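Local coordinates for protein condensin complex subunit 3 (Schizosaccharomyces pombe, PDB 5OQR) that serves as a regulatory subunit of condensin, the complex required to convert interphase chromatin into condensed, mitotic-like chromosomes, at residues I700-N705 with S745-R750. Numbering follows the deposited sequence.
Sequences IALNHN and SSDYQR
His704 and Asp747 carry this small contact, in which one imidazole meets one carboxylate. ND1 of His704 donates to OD1 of Asp747 over 3.2 Å, but the N-H...O angle of only 133° makes the bond weak and bent. OD1 lies at the ring edge close to the imidazole plane, shifted toward the neighbouring carbon, since His704 CE1 is 3.5 Å from Asp747 OD1. The two flat groups are far from coplanar: ring and carboxylate planes stand 76° apart, and the second oxygen takes no part in the bond, Asp747 OD2 lying 4.2 Å from His704 ND1. That oxygen instead faces Leu702, whose CD1 sits 4.0 Å from Asp747 OD2, a loose contact between a methyl and a carboxylate oxygen. Leu702 reaches it with CG anti to the backbone N (chi1 -169°), its side chain running antiparallel to that of the aspartate and passing alongside it.

An inverse gamma turn centred on Leu702 bends the loop leading to helix 706-717, and the leucine side chain also touches Pro744, just ahead of helix 745-759. Asn705, the N-cap residue of helix 706-717, accepts a hydrogen bond from Leu708 N through OD1 and so is likely to anchor the end of the loop beside His704. Trp643 of helix 639-661 also touches His704, while Leu708 packs against the buried Asp747. The contact thus ties the loop before helix 706-717 to the first turn of helix 745-759, near the C-terminal end of this HEAT-repeat subunit.

Without the carboxylate, as with an alanine at Asp747, His704 ND1 would probably lose this acceptor and the Leu702 methyl its neighbour, leaving the imidazole freer to turn. A weak, bent bond to a neutral imidazole probably adds little; protonation of His704 would probably add charge attraction to the carboxylate.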
# COMPACT_ATOMS: atom_id res chain seq x y z
N ILE A 700 1.67 28.26 -22.74
CA ILE A 700 0.51 27.48 -22.32
C ILE A 700 -0.78 28.07 -22.87
O ILE A 700 -1.82 27.40 -22.82
CB ILE A 700 0.43 27.38 -20.78
CG1 ILE A 700 -0.41 26.16 -20.39
CG2 ILE A 700 -0.13 28.68 -20.17
CD1 ILE A 700 -0.76 26.07 -18.91
N ALA A 701 -0.73 29.30 -23.39
CA ALA A 701 -1.89 30.02 -23.91
C ALA A 701 -2.87 29.09 -24.61
O ALA A 701 -3.75 28.52 -23.95
CB ALA A 701 -1.44 31.14 -24.85
N LEU A 702 -2.74 28.90 -25.92
CA LEU A 702 -3.71 28.06 -26.61
C LEU A 702 -3.26 26.61 -26.49
O LEU A 702 -2.76 25.98 -27.43
CB LEU A 702 -3.92 28.46 -28.07
CG LEU A 702 -5.14 27.72 -28.66
CD1 LEU A 702 -6.40 27.85 -27.79
CD2 LEU A 702 -5.46 28.20 -30.06
N ASN A 703 -3.38 26.10 -25.28
CA ASN A 703 -3.47 24.67 -25.01
C ASN A 703 -4.94 24.31 -24.93
O ASN A 703 -5.70 24.97 -24.21
CB ASN A 703 -2.76 24.32 -23.70
CG ASN A 703 -1.49 23.51 -23.89
OD1 ASN A 703 -1.11 23.16 -25.01
ND2 ASN A 703 -0.81 23.23 -22.78
N HIS A 704 -5.36 23.29 -25.66
CA HIS A 704 -6.75 22.89 -25.64
C HIS A 704 -7.02 22.01 -24.43
O HIS A 704 -6.20 21.18 -24.05
CB HIS A 704 -7.12 22.15 -26.93
CG HIS A 704 -6.94 22.98 -28.16
ND1 HIS A 704 -7.78 24.02 -28.49
CD2 HIS A 704 -5.99 22.93 -29.13
CE1 HIS A 704 -7.37 24.57 -29.62
NE2 HIS A 704 -6.29 23.93 -30.03
N ASN A 705 -8.17 22.24 -23.80
CA ASN A 705 -8.56 21.48 -22.63
C ASN A 705 -8.80 20.02 -23.01
O ASN A 705 -9.52 19.74 -23.97
CB ASN A 705 -9.80 22.09 -21.99
CG ASN A 705 -10.14 21.47 -20.66
OD1 ASN A 705 -10.97 20.57 -20.58
ND2 ASN A 705 -9.50 21.96 -19.60
N SER A 745 -13.47 31.37 -26.82
CA SER A 745 -14.82 31.12 -27.30
C SER A 745 -14.83 30.13 -28.46
O SER A 745 -15.77 29.34 -28.58
CB SER A 745 -15.48 32.43 -27.73
OG SER A 745 -15.64 33.31 -26.62
N SER A 746 -13.81 30.17 -29.32
CA SER A 746 -13.76 29.24 -30.45
C SER A 746 -13.72 27.79 -29.98
O SER A 746 -14.15 26.89 -30.71
CB SER A 746 -12.55 29.55 -31.33
OG SER A 746 -11.35 29.45 -30.59
N ASP A 747 -13.20 27.54 -28.77
CA ASP A 747 -13.18 26.18 -28.24
C ASP A 747 -14.60 25.71 -27.93
O ASP A 747 -15.00 24.62 -28.34
CB ASP A 747 -12.30 26.11 -27.00
CG ASP A 747 -10.82 26.27 -27.32
OD1 ASP A 747 -10.40 25.85 -28.42
OD2 ASP A 747 -10.09 26.83 -26.48
N TYR A 748 -15.37 26.53 -27.21
CA TYR A 748 -16.76 26.19 -26.94
C TYR A 748 -17.56 26.12 -28.24
O TYR A 748 -18.44 25.27 -28.38
CB TYR A 748 -17.38 27.21 -25.99
CG TYR A 748 -16.64 27.37 -24.69
CD1 TYR A 748 -16.54 26.32 -23.79
CD2 TYR A 748 -16.04 28.57 -24.35
CE1 TYR A 748 -15.87 26.46 -22.60
CE2 TYR A 748 -15.37 28.73 -23.16
CZ TYR A 748 -15.28 27.67 -22.29
OH TYR A 748 -14.61 27.81 -21.10
N GLN A 749 -17.26 27.00 -29.19
CA GLN A 749 -17.94 26.96 -30.48
C GLN A 749 -17.65 25.66 -31.21
O GLN A 749 -18.54 25.08 -31.84
CB GLN A 749 -17.53 28.16 -31.33
CG GLN A 749 -18.03 29.49 -30.81
CD GLN A 749 -17.42 30.67 -31.56
OE1 GLN A 749 -16.73 30.49 -32.56
NE2 GLN A 749 -17.68 31.87 -31.07
N ARG A 750 -16.41 25.18 -31.13
CA ARG A 750 -16.04 23.97 -31.85
C ARG A 750 -16.74 22.75 -31.27
O ARG A 750 -17.18 21.86 -32.02
CB ARG A 750 -14.52 23.77 -31.82
CG ARG A 750 -13.98 23.10 -33.06
CD ARG A 750 -12.89 22.08 -32.74
NE ARG A 750 -12.56 21.27 -33.91
CZ ARG A 750 -11.89 20.12 -33.87
NH1 ARG A 750 -11.47 19.64 -32.71
NH2 ARG A 750 -11.64 19.46 -34.99